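Local coordinates for polycomb protein Pcl (Drosophila melanogaster, PDB 5OQD), which helps establish early Polycomb repression of homeotic genes as part of the Esc/E(z) histone H3 methyltransferase complex, this piece pairing its second PHD finger with a winged-helix domain, at residues V77-G81 / I82-R86; K62-L65 / R66-F70; I90-V93 / D94-H97; D117-P120 / F121-Q125. One frame throughout, in Å; residues are numbered along the deposited sequence.

Contact 1: V77-G81 / I82-R86; sequences VCNNG and IEFVR. With ZN (zinc ion), chain L.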
ATOM      1  N   VAL B  77      -6.010  15.623 -17.265  1.00 47.46           N
ATOM      2  CA  VAL B  77      -7.005  15.494 -18.323  1.00 49.26           C
ATOM      3  C   VAL B  77      -8.408  15.350 -17.743  1.00 52.01           C
ATOM      4  O   VAL B  77      -9.352  15.998 -18.195  1.00 49.04           O
ATOM      5  CB  VAL B  77      -6.711  14.285 -19.232  1.00 54.41           C
ATOM      6  CG1 VAL B  77      -7.677  14.254 -20.407  1.00 50.17           C
ATOM      7  CG2 VAL B  77      -5.270  14.334 -19.725  1.00 52.71           C
ATOM      8  N   CYS B  78      -8.534  14.504 -16.729  1.00 53.72           N
ATOM      9  CA  CYS B  78      -9.832  14.193 -16.142  1.00 46.70           C
ATOM     10  C   CYS B  78     -10.263  15.212 -15.090  1.00 41.39           C
ATOM     11  O   CYS B  78     -11.438  15.279 -14.734  1.00 47.58           O
ATOM     12  CB  CYS B  78      -9.811  12.793 -15.522  1.00 44.34           C
ATOM     13  SG  CYS B  78      -9.474  11.456 -16.687  1.00 44.83           S
ATOM     14  N   ASN B  79      -9.314  16.001 -14.597  1.00 39.83           N
ATOM     15  CA  ASN B  79      -9.602  16.940 -13.518  1.00 54.89           C
ATOM     16  C   ASN B  79      -9.375  18.398 -13.915  1.00 58.24           C
ATOM     17  O   ASN B  79      -8.839  19.188 -13.136  1.00 55.45           O
ATOM     18  CB  ASN B  79      -8.762  16.595 -12.287  1.00 59.26           C
ATOM     19  CG  ASN B  79      -9.292  17.242 -11.017  1.00 54.84           C
ATOM     20  OD1 ASN B  79     -10.502  17.317 -10.803  1.00 61.14           O
ATOM     21  ND2 ASN B  79      -8.387  17.725 -10.176  1.00 46.97           N
ATOM     22  N   ASN B  80      -9.780  18.740 -15.135  1.00 71.21           N
ATOM     23  CA  ASN B  80      -9.754  20.118 -15.624  1.00 53.14           C
ATOM     24  C   ASN B  80      -8.392  20.803 -15.511  1.00 47.95           C
ATOM     25  O   ASN B  80      -8.315  21.987 -15.178  1.00 47.19           O
ATOM     26  CB  ASN B  80     -10.806  20.951 -14.888  1.00 48.25           C
ATOM     27  CG  ASN B  80     -12.199  20.363 -15.002  1.00 64.25           C
ATOM     28  OD1 ASN B  80     -12.632  19.591 -14.146  1.00 74.62           O
ATOM     29  ND2 ASN B  80     -12.909  20.724 -16.066  1.00 65.85           N
ATOM     30  N   GLY B  81      -7.324  20.062 -15.784  1.00 43.99           N
ATOM     31  CA  GLY B  81      -5.988  20.633 -15.796  1.00 50.88           C
ATOM     32  C   GLY B  81      -5.302  20.672 -14.442  1.00 61.78           C
ATOM     33  O   GLY B  81      -4.147  21.083 -14.338  1.00 64.95           O
ATOM     34  N   ILE B  82      -6.011  20.243 -13.402  1.00 60.44           N
ATOM     35  CA  ILE B  82      -5.466  20.261 -12.049  1.00 62.44           C
ATOM     36  C   ILE B  82      -5.257  18.848 -11.515  1.00 54.89           C
ATOM     37  O   ILE B  82      -6.220  18.125 -11.261  1.00 54.12           O
ATOM     38  CB  ILE B  82      -6.386  21.035 -11.085  1.00 69.17           C
ATOM     39  CG1 ILE B  82      -6.634  22.451 -11.610  1.00 66.86           C
ATOM     40  CG2 ILE B  82      -5.787  21.073  -9.685  1.00 62.68           C
ATOM     41  CD1 ILE B  82      -7.610  23.253 -10.770  1.00 71.82           C
ATOM     42  N   GLU B  83      -3.998  18.456 -11.347  1.00 45.59           N
ATOM     43  CA  GLU B  83      -3.680  17.116 -10.868  1.00 54.25           C
ATOM     44  C   GLU B  83      -4.171  16.918  -9.436  1.00 63.88           C
ATOM     45  O   GLU B  83      -3.970  17.774  -8.575  1.00 62.68           O
ATOM     46  CB  GLU B  83      -2.175  16.853 -10.952  1.00 58.70           C
ATOM     47  CG  GLU B  83      -1.805  15.388 -10.814  1.00 55.32           C
ATOM     48  CD  GLU B  83      -0.309  15.156 -10.792  1.00 63.25           C
ATOM     49  OE1 GLU B  83       0.266  15.087  -9.686  1.00 90.73           O
ATOM     50  OE2 GLU B  83       0.292  15.034 -11.880  1.00 69.96           O
ATOM     51  N   PHE B  84      -4.823  15.786  -9.193  1.00 56.54           N
ATOM     52  CA  PHE B  84      -5.399  15.498  -7.886  1.00 57.06           C
ATOM     53  C   PHE B  84      -4.754  14.272  -7.251  1.00 61.36           C
ATOM     54  O   PHE B  84      -4.921  13.155  -7.736  1.00 55.52           O
ATOM     55  CB  PHE B  84      -6.913  15.291  -8.005  1.00 52.05           C
ATOM     56  CG  PHE B  84      -7.597  15.018  -6.692  1.00 59.35           C
ATOM     57  CD1 PHE B  84      -8.043  16.061  -5.899  1.00 64.22           C
ATOM     58  CD2 PHE B  84      -7.804  13.717  -6.258  1.00 63.91           C
ATOM     59  CE1 PHE B  84      -8.678  15.814  -4.694  1.00 63.47           C
ATOM     60  CE2 PHE B  84      -8.434  13.464  -5.055  1.00 64.15           C
ATOM     61  CZ  PHE B  84      -8.873  14.514  -4.272  1.00 70.03           C
ATOM     62  N   VAL B  85      -4.017  14.489  -6.167  1.00 58.77           N
ATOM     63  CA  VAL B  85      -3.452  13.384  -5.403  1.00 64.41           C
ATOM     64  C   VAL B  85      -3.906  13.455  -3.949  1.00 64.56           C
ATOM     65  O   VAL B  85      -3.993  14.535  -3.361  1.00 72.58           O
ATOM     66  CB  VAL B  85      -1.909  13.368  -5.467  1.00 59.98           C
ATOM     67  CG1 VAL B  85      -1.441  13.041  -6.876  1.00 61.90           C
ATOM     68  CG2 VAL B  85      -1.330  14.696  -5.003  1.00 74.00           C
ATOM     69  N   ARG B  86      -4.322  12.323  -3.410  1.00 67.06           N
ATOM     70  CA  ARG B  86      -4.594  12.243  -1.992  1.00 60.74           C
ATOM     71  C   ARG B  86      -4.045  10.958  -1.416  1.00 56.38           C
ATOM     72  O   ARG B  86      -4.260   9.884  -1.952  1.00 58.06           O
ATOM     73  CB  ARG B  86      -6.098  12.344  -1.725  1.00 57.14           C
TER
HETATM   74 ZN    ZN L 702      -7.430  10.636 -16.111  1.00 46.83          ZN
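Asn79 and Ile82 are the end residues of a type I' beta turn just past the last zinc ligand of the second PHD finger. Asn80 and Gly81 hold the two central positions, both with left-handed backbone angles; Asn-Gly is the classic pair for this turn, and the positive phi of Gly81 is one that glycine takes readily. The turn is fastened by Ile82 N, which donates to Asn79 O at 3.0 Å with an N-H...O angle of 160°. A side-chain bond lies next to this one. Asn79 carries its CG opposite the backbone N (chi1 -163°), which swings the amide across the turn until ND2 faces Ile82 O. That hydrogen bond is modelled at 2.5 Å, so short that its exact length is doubtful. The same Asn79 ND2 is 3.6 Å from Phe84 CB, and the amide plane is steeply inclined to the Phe84 ring. One residue ahead of the turn, Cys78 SG binds the zinc ion at 2.3 Å; Cys45, Cys48 and Cys75 complete this four-cysteine site. Glu83 points away from the turn, and its OE2 accepts from Gln58 N. The turn thus leads the chain from the zinc site into strand 84-87, which pairs antiparallel with strand 71-74: the backbones of Phe84 and Cys74 are hydrogen-bonded, while Leu192, from a loop near the C-terminus, packs against Asn79 and Phe84.

Contact 2: K62-L65 / R66-F70; sequences KKLL and RGDMF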
ATOM      1  N   LYS B  62       7.961  11.674  -4.495  1.00 81.74           N
ATOM      2  CA  LYS B  62       8.200  11.005  -3.235  1.00 79.28           C
ATOM      3  C   LYS B  62       8.638   9.583  -3.497  1.00 81.09           C
ATOM      4  O   LYS B  62       8.071   8.899  -4.337  1.00 81.92           O
ATOM      5  CB  LYS B  62       6.948  11.027  -2.365  1.00 73.40           C
ATOM      6  N   LYS B  63       9.664   9.139  -2.790  1.00 90.07           N
ATOM      7  CA  LYS B  63      10.073   7.757  -2.898  1.00 94.70           C
ATOM      8  C   LYS B  63       8.948   6.909  -2.332  1.00 86.63           C
ATOM      9  O   LYS B  63       8.398   7.224  -1.282  1.00 73.53           O
ATOM     10  CB  LYS B  63      11.367   7.520  -2.121  1.00 99.77           C
ATOM     11  N   LEU B  64       8.613   5.830  -3.024  1.00 83.11           N
ATOM     12  CA  LEU B  64       7.513   4.980  -2.610  1.00 75.20           C
ATOM     13  C   LEU B  64       7.989   3.574  -2.324  1.00 77.29           C
ATOM     14  O   LEU B  64       8.638   2.958  -3.158  1.00 68.75           O
ATOM     15  CB  LEU B  64       6.452   4.929  -3.701  1.00 71.02           C
ATOM     16  CG  LEU B  64       5.427   6.054  -3.730  1.00 71.07           C
ATOM     17  CD1 LEU B  64       4.301   5.710  -4.687  1.00 65.85           C
ATOM     18  CD2 LEU B  64       4.889   6.337  -2.342  1.00 67.72           C
ATOM     19  N   LEU B  65       7.641   3.062  -1.150  1.00 71.09           N
ATOM     20  CA  LEU B  65       7.963   1.684  -0.804  1.00 67.93           C
ATOM     21  C   LEU B  65       7.293   0.743  -1.794  1.00 67.32           C
ATOM     22  O   LEU B  65       6.191   1.020  -2.269  1.00 62.45           O
ATOM     23  CB  LEU B  65       7.524   1.360   0.626  1.00 75.84           C
ATOM     24  CG  LEU B  65       8.495   1.737   1.748  1.00 80.48           C
ATOM     25  CD1 LEU B  65       7.797   1.690   3.097  1.00 83.78           C
ATOM     26  CD2 LEU B  65       9.699   0.810   1.738  1.00 86.52           C
ATOM     27  N   ARG B  66       7.962  -0.360  -2.111  1.00 66.52           N
ATOM     28  CA  ARG B  66       7.455  -1.288  -3.112  1.00 65.49           C
ATOM     29  C   ARG B  66       6.142  -1.916  -2.657  1.00 69.21           C
ATOM     30  O   ARG B  66       6.089  -2.597  -1.633  1.00 82.31           O
ATOM     31  CB  ARG B  66       8.493  -2.371  -3.411  1.00 68.32           C
ATOM     32  CG  ARG B  66       8.427  -2.904  -4.831  1.00 79.54           C
ATOM     33  CD  ARG B  66       9.632  -3.768  -5.162  1.00 88.06           C
ATOM     34  NE  ARG B  66       9.759  -3.983  -6.601  1.00 93.08           N
ATOM     35  CZ  ARG B  66       9.162  -4.966  -7.266  1.00 92.49           C
ATOM     36  NH1 ARG B  66       8.389  -5.831  -6.623  1.00 78.91           N
ATOM     37  NH2 ARG B  66       9.335  -5.081  -8.576  1.00 92.56           N
ATOM     38  N   GLY B  67       5.081  -1.670  -3.420  1.00 66.09           N
ATOM     39  CA  GLY B  67       3.764  -2.182  -3.089  1.00 64.72           C
ATOM     40  C   GLY B  67       2.845  -1.106  -2.545  1.00 53.46           C
ATOM     41  O   GLY B  67       1.628  -1.282  -2.497  1.00 51.76           O
ATOM     42  N   ASP B  68       3.420   0.030  -2.172  1.00 50.67           N
ATOM     43  CA  ASP B  68       2.651   1.093  -1.553  1.00 49.86           C
ATOM     44  C   ASP B  68       2.039   1.995  -2.602  1.00 54.63           C
ATOM     45  O   ASP B  68       2.695   2.854  -3.162  1.00 63.13           O
ATOM     46  CB  ASP B  68       3.553   1.913  -0.640  1.00 48.59           C
ATOM     47  CG  ASP B  68       2.838   3.073  -0.004  1.00 56.00           C
ATOM     48  OD1 ASP B  68       1.630   3.217  -0.224  1.00 56.37           O
ATOM     49  OD2 ASP B  68       3.481   3.843   0.727  1.00 55.03           O
ATOM     50  N   MET B  69       0.760   1.786  -2.855  1.00 48.75           N
ATOM     51  CA  MET B  69       0.030   2.560  -3.836  1.00 54.27           C
ATOM     52  C   MET B  69      -1.189   3.217  -3.232  1.00 55.84           C
ATOM     53  O   MET B  69      -2.161   3.472  -3.925  1.00 61.40           O
ATOM     54  CB  MET B  69      -0.382   1.684  -5.007  1.00 51.33           C
ATOM     55  CG  MET B  69       0.763   1.350  -5.935  1.00 63.63           C
ATOM     56  SD  MET B  69       0.442  -0.127  -6.907  1.00112.75           S
ATOM     57  CE  MET B  69      -1.056   0.336  -7.770  1.00 63.94           C
ATOM     58  N   PHE B  70      -1.154   3.480  -1.937  1.00 54.57           N
ATOM     59  CA  PHE B  70      -2.354   3.891  -1.246  1.00 51.32           C
ATOM     60  C   PHE B  70      -2.603   5.369  -1.457  1.00 59.20           C
ATOM     61  O   PHE B  70      -2.385   6.187  -0.575  1.00 57.62           O
ATOM     62  CB  PHE B  70      -2.238   3.575   0.239  1.00 50.85           C
ATOM     63  CG  PHE B  70      -2.205   2.111   0.542  1.00 44.71           C
ATOM     64  CD1 PHE B  70      -1.018   1.421   0.539  1.00 38.22           C
ATOM     65  CD2 PHE B  70      -3.366   1.430   0.830  1.00 42.25           C
ATOM     66  CE1 PHE B  70      -0.989   0.074   0.815  1.00 43.94           C
ATOM     67  CE2 PHE B  70      -3.344   0.084   1.106  1.00 43.89           C
ATOM     68  CZ  PHE B  70      -2.153  -0.595   1.101  1.00 38.16           C
TER
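Leu65 to Asp68 form a type II beta turn in the PHD finger, on the loop that runs from strand 51-53 to strand 71-74. Its closing bond goes from Asp68 N to Leu65 O and is 2.9 Å long. Arg66 and Gly67 fill the central positions. Gly67 has a positive phi of 105°, as the third place of a type II turn requires and glycine readily takes. The reversal sets the side chains of the two arms against each other. Asp68 CB lies 3.2 Å from Leu65 O and 4.2 Å from Leu65 CB. Leu64 meets Asp68 at about a right angle: its CD1 rests 3.6 Å from the backbone Asp68 O, while its CD2 lies 4.2 Å from the carboxylate atom Asp68 OD2. Arg66 is stretched out from CG to NE, and this carries its guanidinium group away from the turn to a salt bridge between NH1 and Asp39. Its backbone N donates to Asn102 OD1, tying the turn to helix 92-104 of the winged-helix domain. Asp68 is buried, and a salt bridge from OD1 to Arg87 probably offsets its charge. The same oxygen makes an Asx turn, reached because Asp68 CG lies opposite its backbone N. Phe70 N donates to Asp68 OD1 at 3.3 Å, long but almost perfectly straight (178°), and meets the oxygen nearly in line with its C-O bond.

Contact 3: I90-V93 / D94-H97; sequences IEWV and DVLH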
ATOM      1  N   ILE B  90      -3.969   4.243   6.088  1.00 53.87           N
ATOM      2  CA  ILE B  90      -3.869   2.796   6.024  1.00 55.01           C
ATOM      3  C   ILE B  90      -3.813   2.132   7.387  1.00 51.53           C
ATOM      4  O   ILE B  90      -3.329   2.702   8.347  1.00 56.90           O
ATOM      5  CB  ILE B  90      -2.644   2.354   5.211  1.00 51.22           C
ATOM      6  CG1 ILE B  90      -1.367   2.614   5.995  1.00 39.80           C
ATOM      7  CG2 ILE B  90      -2.601   3.080   3.886  1.00 46.95           C
ATOM      8  CD1 ILE B  90      -0.217   1.752   5.551  1.00 44.96           C
ATOM      9  N   GLU B  91      -4.363   0.932   7.454  1.00 52.37           N
ATOM     10  CA  GLU B  91      -4.349   0.108   8.650  1.00 49.23           C
ATOM     11  C   GLU B  91      -3.080  -0.722   8.833  1.00 53.33           C
ATOM     12  O   GLU B  91      -2.207  -0.744   7.976  1.00 49.63           O
ATOM     13  CB  GLU B  91      -5.588  -0.778   8.705  1.00 48.90           C
ATOM     14  CG  GLU B  91      -6.675  -0.225   9.607  1.00 66.96           C
ATOM     15  CD  GLU B  91      -6.523  -0.668  11.051  1.00 93.98           C
ATOM     16  OE1 GLU B  91      -5.377  -0.794  11.523  1.00 70.15           O
ATOM     17  OE2 GLU B  91      -7.553  -0.897  11.715  1.00 82.99           O
ATOM     18  N   TRP B  92      -2.997  -1.399   9.972  1.00 46.91           N
ATOM     19  CA  TRP B  92      -1.855  -2.233  10.322  1.00 43.33           C
ATOM     20  C   TRP B  92      -1.636  -3.371   9.339  1.00 40.72           C
ATOM     21  O   TRP B  92      -0.512  -3.739   9.064  1.00 44.85           O
ATOM     22  CB  TRP B  92      -1.995  -2.774  11.745  1.00 40.41           C
ATOM     23  CG  TRP B  92      -1.671  -1.755  12.767  1.00 54.13           C
ATOM     24  CD1 TRP B  92      -2.481  -1.301  13.753  1.00 53.97           C
ATOM     25  CD2 TRP B  92      -0.445  -1.036  12.890  1.00 53.96           C
ATOM     26  NE1 TRP B  92      -1.839  -0.346  14.487  1.00 50.33           N
ATOM     27  CE2 TRP B  92      -0.583  -0.168  13.977  1.00 53.28           C
ATOM     28  CE3 TRP B  92       0.756  -1.044  12.187  1.00 55.38           C
ATOM     29  CZ2 TRP B  92       0.430   0.685  14.376  1.00 62.76           C
ATOM     30  CZ3 TRP B  92       1.757  -0.201  12.586  1.00 51.83           C
ATOM     31  CH2 TRP B  92       1.592   0.651  13.668  1.00 49.75           C
ATOM     32  N   VAL B  93      -2.709  -3.945   8.824  1.00 34.47           N
ATOM     33  CA  VAL B  93      -2.575  -5.024   7.866  1.00 37.47           C
ATOM     34  C   VAL B  93      -1.837  -4.527   6.633  1.00 47.20           C
ATOM     35  O   VAL B  93      -1.031  -5.242   6.060  1.00 47.31           O
ATOM     36  CB  VAL B  93      -3.942  -5.592   7.451  1.00 45.95           C
ATOM     37  CG1 VAL B  93      -4.870  -4.479   7.012  1.00 37.95           C
ATOM     38  CG2 VAL B  93      -3.779  -6.610   6.342  1.00 44.79           C
ATOM     39  N   ASP B  94      -2.134  -3.304   6.219  1.00 39.16           N
ATOM     40  CA  ASP B  94      -1.449  -2.680   5.097  1.00 47.24           C
ATOM     41  C   ASP B  94       0.039  -2.465   5.365  1.00 46.70           C
ATOM     42  O   ASP B  94       0.871  -2.679   4.498  1.00 48.25           O
ATOM     43  CB  ASP B  94      -2.134  -1.368   4.724  1.00 40.76           C
ATOM     44  CG  ASP B  94      -3.623  -1.530   4.515  1.00 47.42           C
ATOM     45  OD1 ASP B  94      -4.033  -2.543   3.932  1.00 44.90           O
ATOM     46  OD2 ASP B  94      -4.386  -0.646   4.932  1.00 47.20           O
ATOM     47  N   VAL B  95       0.365  -2.048   6.577  1.00 43.57           N
ATOM     48  CA  VAL B  95       1.748  -1.880   7.006  1.00 43.11           C
ATOM     49  C   VAL B  95       2.488  -3.216   7.001  1.00 45.95           C
ATOM     50  O   VAL B  95       3.626  -3.307   6.534  1.00 50.39           O
ATOM     51  CB  VAL B  95       1.821  -1.260   8.414  1.00 44.96           C
ATOM     52  CG1 VAL B  95       3.253  -1.267   8.928  1.00 50.54           C
ATOM     53  CG2 VAL B  95       1.255   0.148   8.401  1.00 43.79           C
ATOM     54  N   LEU B  96       1.829  -4.249   7.516  1.00 44.13           N
ATOM     55  CA  LEU B  96       2.416  -5.582   7.585  1.00 44.81           C
ATOM     56  C   LEU B  96       2.636  -6.178   6.199  1.00 42.54           C
ATOM     57  O   LEU B  96       3.666  -6.801   5.942  1.00 41.21           O
ATOM     58  CB  LEU B  96       1.530  -6.510   8.419  1.00 35.66           C
ATOM     59  CG  LEU B  96       1.522  -6.258   9.927  1.00 41.36           C
ATOM     60  CD1 LEU B  96       0.436  -7.077  10.607  1.00 34.76           C
ATOM     61  CD2 LEU B  96       2.886  -6.569  10.523  1.00 48.73           C
ATOM     62  N   HIS B  97       1.664  -5.991   5.311  1.00 47.70           N
ATOM     63  CA  HIS B  97       1.778  -6.500   3.949  1.00 43.02           C
ATOM     64  C   HIS B  97       2.895  -5.772   3.207  1.00 41.58           C
ATOM     65  O   HIS B  97       3.662  -6.390   2.473  1.00 49.08           O
ATOM     66  CB  HIS B  97       0.451  -6.357   3.196  1.00 44.85           C
ATOM     67  CG  HIS B  97       0.359  -7.208   1.968  1.00 48.37           C
ATOM     68  ND1 HIS B  97      -0.779  -7.910   1.632  1.00 51.91           N
ATOM     69  CD2 HIS B  97       1.264  -7.473   0.995  1.00 45.80           C
ATOM     70  CE1 HIS B  97      -0.570  -8.573   0.508  1.00 49.29           C
ATOM     71  NE2 HIS B  97       0.662  -8.324   0.102  1.00 44.21           N
TER
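Asp94 reaches back over the first turn of helix 92-104 to Glu91, the N-cap residue. With CG opposite its carbonyl carbon (chi1 -52°), Asp94 OD2 accepts from Glu91 N at 3.0 Å, on its anti side and somewhat out of the carboxylate plane. Ile90 CB sits 3.5 Å from the same Asp94 OD2. Ile90 has CG1 in the crowded position between backbone N and carbonyl carbon (chi1 73°), which, with the second torsion extended, carries CD1 to Val95 CG2 at 3.6 Å. Val95 adjoins Trp92 as well. The two side chains point the same way, with Val95 CB 3.9 Å from Trp92 CE3 and oblique to the indole. Glu91 bends at its second torsion and doubles back, bringing OE1 within 2.9 Å of Trp92 N, a hydrogen bond to the first amide of the helix. Regular backbone bonds then begin, from Val95, Leu96 and His97 to the carbonyls of Glu91, Trp92 and Val93. The ring of His97 leads away from residues 90-93, and its NE2 bonds to Gly177 O. Trp92, Val95 and Leu96 all pack on Ile122 of helix 114-125, and the Trp92 ring also meets that of Trp135. The bond from Asp94 to the N-cap amide is one half of a capping box, here starting the first helix of a winged-helix fold.

Contact 4: D117-P120 / F121-Q125; sequences DIWP and FILEQ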
ATOM      1  N   ASP B 117      12.886  -9.259  12.115  1.00 66.98           N
ATOM      2  CA  ASP B 117      12.811  -8.711  10.765  1.00 67.87           C
ATOM      3  C   ASP B 117      11.620  -7.818  10.421  1.00 69.61           C
ATOM      4  O   ASP B 117      11.729  -6.918   9.589  1.00 74.28           O
ATOM      5  CB  ASP B 117      12.693  -9.846   9.747  1.00 74.91           C
ATOM      6  CG  ASP B 117      13.766 -10.902   9.927  1.00 77.09           C
ATOM      7  OD1 ASP B 117      14.862 -10.559  10.420  1.00 82.23           O
ATOM      8  OD2 ASP B 117      13.516 -12.074   9.575  1.00 78.36           O
ATOM      9  N   ILE B 118      10.484  -8.073  11.063  1.00 64.53           N
ATOM     10  CA  ILE B 118       9.256  -7.346  10.762  1.00 56.50           C
ATOM     11  C   ILE B 118       9.188  -6.176  11.739  1.00 62.72           C
ATOM     12  O   ILE B 118       8.923  -5.041  11.342  1.00 65.51           O
ATOM     13  CB  ILE B 118       7.980  -8.192  10.913  1.00 50.87           C
ATOM     14  CG1 ILE B 118       8.081  -9.463  10.068  1.00 46.70           C
ATOM     15  CG2 ILE B 118       6.750  -7.381  10.530  1.00 48.80           C
ATOM     16  CD1 ILE B 118       6.904 -10.397  10.229  1.00 53.94           C
ATOM     17  N   TRP B 119       9.424  -6.466  13.015  1.00 61.54           N
ATOM     18  CA  TRP B 119       9.364  -5.463  14.078  1.00 66.21           C
ATOM     19  C   TRP B 119      10.270  -4.242  13.847  1.00 73.38           C
ATOM     20  O   TRP B 119       9.809  -3.111  14.001  1.00 74.64           O
ATOM     21  CB  TRP B 119       9.698  -6.120  15.424  1.00 78.79           C
ATOM     22  CG  TRP B 119       9.658  -5.206  16.606  1.00 77.42           C
ATOM     23  CD1 TRP B 119      10.714  -4.828  17.383  1.00 78.61           C
ATOM     24  CD2 TRP B 119       8.503  -4.564  17.155  1.00 79.62           C
ATOM     25  NE1 TRP B 119      10.288  -3.989  18.383  1.00 82.66           N
ATOM     26  CE2 TRP B 119       8.935  -3.810  18.266  1.00 84.69           C
ATOM     27  CE3 TRP B 119       7.147  -4.551  16.818  1.00 70.40           C
ATOM     28  CZ2 TRP B 119       8.059  -3.050  19.038  1.00 80.63           C
ATOM     29  CZ3 TRP B 119       6.279  -3.798  17.586  1.00 71.23           C
ATOM     30  CH2 TRP B 119       6.739  -3.057  18.683  1.00 77.95           C
ATOM     31  N   PRO B 120      11.527  -4.460  13.504  1.00 77.73           N
ATOM     32  CA  PRO B 120      12.431  -3.331  13.293  1.00 80.05           C
ATOM     33  C   PRO B 120      11.979  -2.471  12.131  1.00 71.60           C
ATOM     34  O   PRO B 120      11.975  -1.248  12.231  1.00 71.99           O
ATOM     35  CB  PRO B 120      13.752  -4.009  12.949  1.00 70.25           C
ATOM     36  CG  PRO B 120      13.671  -5.340  13.605  1.00 71.37           C
ATOM     37  CD  PRO B 120      12.237  -5.747  13.499  1.00 74.28           C
ATOM     38  N   PHE B 121      11.577  -3.116  11.046  1.00 71.64           N
ATOM     39  CA  PHE B 121      11.259  -2.418   9.815  1.00 75.89           C
ATOM     40  C   PHE B 121      10.082  -1.468   9.970  1.00 71.65           C
ATOM     41  O   PHE B 121      10.126  -0.339   9.509  1.00 73.67           O
ATOM     42  CB  PHE B 121      10.977  -3.437   8.719  1.00 67.40           C
ATOM     43  CG  PHE B 121      10.432  -2.841   7.460  1.00 76.00           C
ATOM     44  CD1 PHE B 121      11.199  -2.794   6.316  1.00 75.18           C
ATOM     45  CD2 PHE B 121       9.149  -2.342   7.417  1.00 77.56           C
ATOM     46  CE1 PHE B 121      10.701  -2.254   5.154  1.00 69.38           C
ATOM     47  CE2 PHE B 121       8.643  -1.797   6.260  1.00 69.40           C
ATOM     48  CZ  PHE B 121       9.420  -1.754   5.125  1.00 70.58           C
ATOM     49  N   ILE B 122       9.040  -1.922  10.648  1.00 69.97           N
ATOM     50  CA  ILE B 122       7.880  -1.087  10.906  1.00 67.93           C
ATOM     51  C   ILE B 122       8.284   0.085  11.779  1.00 71.04           C
ATOM     52  O   ILE B 122       7.825   1.206  11.594  1.00 72.67           O
ATOM     53  CB  ILE B 122       6.761  -1.876  11.599  1.00 63.56           C
ATOM     54  CG1 ILE B 122       6.229  -2.962  10.671  1.00 54.38           C
ATOM     55  CG2 ILE B 122       5.633  -0.950  12.011  1.00 59.96           C
ATOM     56  CD1 ILE B 122       5.046  -3.707  11.234  1.00 58.66           C
ATOM     57  N   LEU B 123       9.146  -0.192  12.745  1.00 80.53           N
ATOM     58  CA  LEU B 123       9.627   0.840  13.638  1.00 79.89           C
ATOM     59  C   LEU B 123      10.395   1.884  12.844  1.00 83.47           C
ATOM     60  O   LEU B 123      10.279   3.078  13.101  1.00 80.14           O
ATOM     61  CB  LEU B 123      10.494   0.234  14.736  1.00 75.03           C
ATOM     62  CG  LEU B 123       9.715  -0.573  15.774  1.00 86.26           C
ATOM     63  CD1 LEU B 123      10.647  -1.390  16.646  1.00 85.14           C
ATOM     64  CD2 LEU B 123       8.847   0.333  16.625  1.00 81.63           C
ATOM     65  N   GLU B 124      11.175   1.432  11.871  1.00 79.68           N
ATOM     66  CA  GLU B 124      11.915   2.355  11.031  1.00 83.10           C
ATOM     67  C   GLU B 124      10.980   3.251  10.243  1.00 84.11           C
ATOM     68  O   GLU B 124      11.204   4.449  10.133  1.00 83.03           O
ATOM     69  CB  GLU B 124      12.803   1.591  10.057  1.00 85.44           C
ATOM     70  CG  GLU B 124      13.967   0.866  10.706  1.00 98.95           C
ATOM     71  CD  GLU B 124      14.719  -0.015   9.732  1.00103.12           C
ATOM     72  OE1 GLU B 124      14.530   0.154   8.512  1.00 99.77           O
ATOM     73  OE2 GLU B 124      15.500  -0.877  10.186  1.00105.46           O
ATOM     74  N   GLN B 125       9.919   2.669   9.703  1.00 81.85           N
ATOM     75  CA  GLN B 125       9.037   3.395   8.802  1.00 84.83           C
ATOM     76  C   GLN B 125       7.782   3.968   9.436  1.00 85.03           C
ATOM     77  O   GLN B 125       6.947   4.527   8.745  1.00 85.62           O
ATOM     78  CB  GLN B 125       8.660   2.524   7.610  1.00 86.75           C
ATOM     79  CG  GLN B 125       9.837   2.195   6.712  1.00 94.95           C
ATOM     80  CD  GLN B 125      10.479   3.435   6.135  1.00101.04           C
ATOM     81  OE1 GLN B 125       9.795   4.379   5.752  1.00 97.45           O
ATOM     82  NE2 GLN B 125      11.803   3.436   6.063  1.00107.65           N
TER
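Leu123 CD1 lies over one face of the Trp119 indole, one turn back along helix 114-125. The methyl is 3.4 Å from the centroid of the five-membered ring and 22° off its normal, a CH-pi contact. Trp119 has CG opposite the backbone N (chi1 -179°), which turns the indole forward along the helix to meet the leucine. Beside this pair, Ile118 and Ile122 run side by side in the same direction, with Ile118 CG2 4.1 Å from Ile122 CD1. Backbone bonds between residues four apart hold these groups in place: Ile122 N donates to Ile118 O, Leu123 N to Trp119 O, and Glu124 N to Pro120 O at 2.8 Å. Pro120 has no N-H to give to the preceding turn, and the helix is kinked there. Glu124 CG also rests against Pro120 O, at 3.3 Å. Farther back, Asp117 OD2 accepts from His113 N. The helix packs against two others of the winged-helix domain: Trp119 on Leu143 and Met144 of helix 140-153, Ile118 on Leu100 of helix 92-104, and Ile122 touches both helices.

Along the chain the order is contact 2, contact 1, contact 3, contact 4. The first two belong to the PHD finger and its zinc-bound end, the last two to the winged-helix domain. Contact 1 is peripheral, its centre about 27 Å from that of contact 3 and 34 Å from that of contact 4, on the opposite side of the chain's centre from contact 4. Contact 2 sits at the domain boundary: Phe70 packs on Ile90 and Asp94 of contact 3, and Leu65 approaches Phe121 and Gln125 of contact 4. Contacts 3 and 4, centres 12 Å apart, meet where helices 92-104 and 114-125 pack through Ile118 and Ile122. The touches made by contact 2 suggest a fixed arrangement of finger and winged helix.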